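Local coordinates for protein uncharacterized ACR, COG1565 superfamily (PDB 4F3N) that is of unknown function but has a methyltransferase fold and probably transfers methyl groups from S-adenosylmethionine, perhaps to protein arginines, at residues 76-81 with 326-331. Sequence-based numbering, arbitrary orientation.
Sequences IPFSRY and GDPFVY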
loop_
_atom_site.group_PDB
_atom_site.type_symbol
_atom_site.label_atom_id
_atom_site.label_comp_id
_atom_site.label_asym_id
_atom_site.label_seq_id
_atom_site.Cartn_x
_atom_site.Cartn_y
_atom_site.Cartn_z
ATOM N N ILE A 76 -8.345 15.185 17.863
ATOM C CA ILE A 76 -8.848 14.398 16.743
ATOM C C ILE A 76 -8.119 13.051 16.667
ATOM O O ILE A 76 -6.952 12.922 17.114
ATOM C CB ILE A 76 -8.687 15.135 15.400
ATOM C CG1 ILE A 76 -7.205 15.429 15.095
ATOM C CG2 ILE A 76 -9.494 16.405 15.446
ATOM C CD1 ILE A 76 -6.949 15.962 13.683
ATOM N N PRO A 77 -8.796 12.032 16.134
ATOM C CA PRO A 77 -8.045 10.779 15.973
ATOM C C PRO A 77 -6.866 10.924 14.977
ATOM O O PRO A 77 -6.884 11.801 14.116
ATOM C CB PRO A 77 -9.102 9.786 15.480
ATOM C CG PRO A 77 -10.212 10.601 14.961
ATOM C CD PRO A 77 -10.169 11.958 15.579
ATOM N N PHE A 78 -5.855 10.063 15.094
ATOM C CA PHE A 78 -4.707 10.156 14.209
ATOM C C PHE A 78 -5.100 9.904 12.755
ATOM O O PHE A 78 -4.499 10.482 11.827
ATOM C CB PHE A 78 -3.604 9.196 14.626
ATOM C CG PHE A 78 -2.341 9.408 13.868
ATOM C CD1 PHE A 78 -1.967 8.526 12.876
ATOM C CD2 PHE A 78 -1.549 10.554 14.090
ATOM C CE1 PHE A 78 -0.820 8.736 12.145
ATOM C CE2 PHE A 78 -0.426 10.773 13.320
ATOM C CZ PHE A 78 -0.075 9.865 12.341
ATOM N N SER A 79 -6.105 9.063 12.560
ATOM C CA SER A 79 -6.600 8.760 11.184
ATOM C C SER A 79 -6.986 10.050 10.454
ATOM O O SER A 79 -6.765 10.205 9.248
ATOM C CB SER A 79 -7.787 7.796 11.229
ATOM O OG SER A 79 -8.776 8.212 12.200
ATOM N N ARG A 80 -7.609 10.954 11.196
ATOM C CA ARG A 80 -8.122 12.194 10.595
ATOM C C ARG A 80 -6.928 13.112 10.236
ATOM O O ARG A 80 -6.885 13.722 9.172
ATOM C CB ARG A 80 -9.067 12.878 11.553
ATOM C CG ARG A 80 -9.575 14.219 11.037
ATOM C CD ARG A 80 -10.326 14.130 9.722
ATOM N NE ARG A 80 -10.804 15.468 9.399
ATOM C CZ ARG A 80 -11.357 15.803 8.247
ATOM N NH1 ARG A 80 -11.539 14.897 7.275
ATOM N NH2 ARG A 80 -11.704 17.064 8.060
ATOM N N TYR A 81 -5.992 13.224 11.176
ATOM C CA TYR A 81 -4.756 13.940 10.940
ATOM C C TYR A 81 -4.052 13.405 9.699
ATOM O O TYR A 81 -3.683 14.163 8.781
ATOM C CB TYR A 81 -3.837 13.873 12.186
ATOM C CG TYR A 81 -2.511 14.521 11.942
ATOM C CD1 TYR A 81 -2.343 15.880 12.128
ATOM C CD2 TYR A 81 -1.422 13.777 11.487
ATOM C CE1 TYR A 81 -1.104 16.499 11.877
ATOM C CE2 TYR A 81 -0.224 14.376 11.202
ATOM C CZ TYR A 81 -0.068 15.730 11.361
ATOM O OH TYR A 81 1.156 16.322 11.074
ATOM N N GLY A 326 10.378 9.006 12.898
ATOM C CA GLY A 326 9.115 8.622 13.526
ATOM C C GLY A 326 8.071 9.695 13.681
ATOM O O GLY A 326 6.993 9.392 14.160
ATOM N N ASP A 327 8.380 10.944 13.332
ATOM C CA ASP A 327 7.551 12.076 13.763
ATOM C C ASP A 327 6.604 12.563 12.673
ATOM O O ASP A 327 7.002 13.271 11.756
ATOM C CB ASP A 327 8.443 13.224 14.231
ATOM C CG ASP A 327 7.660 14.385 14.804
ATOM O OD1 ASP A 327 6.416 14.336 14.804
ATOM O OD2 ASP A 327 8.303 15.340 15.263
ATOM N N PRO A 328 5.294 12.243 12.788
ATOM C CA PRO A 328 4.369 12.677 11.757
ATOM C C PRO A 328 3.984 14.166 11.752
ATOM O O PRO A 328 3.250 14.572 10.867
ATOM C CB PRO A 328 3.121 11.857 12.060
ATOM C CG PRO A 328 3.152 11.736 13.518
ATOM C CD PRO A 328 4.602 11.518 13.865
ATOM N N PHE A 329 4.481 14.954 12.709
ATOM C CA PHE A 329 4.153 16.357 12.836
ATOM C C PHE A 329 5.209 17.230 12.141
ATOM O O PHE A 329 5.051 18.436 12.034
ATOM C CB PHE A 329 4.049 16.701 14.329
ATOM C CG PHE A 329 3.026 15.869 15.051
ATOM C CD1 PHE A 329 1.765 15.663 14.484
ATOM C CD2 PHE A 329 3.322 15.288 16.238
ATOM C CE1 PHE A 329 0.807 14.871 15.118
ATOM C CE2 PHE A 329 2.377 14.523 16.896
ATOM C CZ PHE A 329 1.140 14.305 16.326
ATOM N N VAL A 330 6.252 16.606 11.615
ATOM C CA VAL A 330 7.228 17.335 10.741
ATOM C C VAL A 330 6.560 17.772 9.417
ATOM O O VAL A 330 5.926 16.965 8.719
ATOM C CB VAL A 330 8.483 16.470 10.477
ATOM C CG1 VAL A 330 9.329 17.041 9.320
ATOM C CG2 VAL A 330 9.298 16.301 11.763
ATOM N N TYR A 331 6.711 19.047 9.089
ATOM C CA TYR A 331 6.251 19.657 7.844
ATOM C C TYR A 331 5.038 18.962 7.211
ATOM O O TYR A 331 5.175 18.280 6.193
ATOM C CB TYR A 331 7.413 19.771 6.844
ATOM C CG TYR A 331 8.488 20.708 7.323
ATOM C CD1 TYR A 331 8.196 22.052 7.572
ATOM C CD2 TYR A 331 9.770 20.249 7.589
ATOM C CE1 TYR A 331 9.170 22.911 8.062
ATOM C CE2 TYR A 331 10.750 21.105 8.067
ATOM C CZ TYR A 331 10.433 22.421 8.325
ATOM O OH TYR A 331 11.419 23.285 8.779
#
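Tyr-81 and Phe-78, on the first turn of helix 78-87, both hold CG opposite the backbone N (chi1 176° and -171°), which sends their rings out from the helix to Phe-329 and Pro-328 of the loop 326-331. Phe-329 instead holds CG opposite its carbonyl carbon, beside its backbone N, with a ring edge turned to the face of Tyr-81. This T-shaped pair has centroids 5.2 Å apart and planes at 78°. Phe-329 CD1 lies 3.6 Å from Tyr-81 CZ. The phenol reaches past this edge, and Tyr-81 OH donates a hydrogen bond of 2.7 Å to Pro-328 O, which sits near the plane of the tyrosine ring; the hydroxyl is tilted out of the carbonyl plane. Next to it, Phe-78 CE2 and CZ pack against Pro-328 CB and CG, with CE2 3.7 Å from CG. The loop makes a type I turn from Asp-327 to Val-330, and an Asx turn fixes its start: Phe-329 N donates to Asp-327 OD1 over 2.9 Å. Val-237 of strand 231-239 touches all three aromatic side chains, and Phe-245 adds a second edge-to-face partner for Tyr-81. The contact thus joins the start of helix 78-87, beside the antiparallel sheet, to the loop between strands 324-325 and 336-342, away from the cofactor site. Within a largely apolar cluster, one bond pairs the Tyr-81 hydroxyl with the Pro-328 carbonyl, both on buried residues.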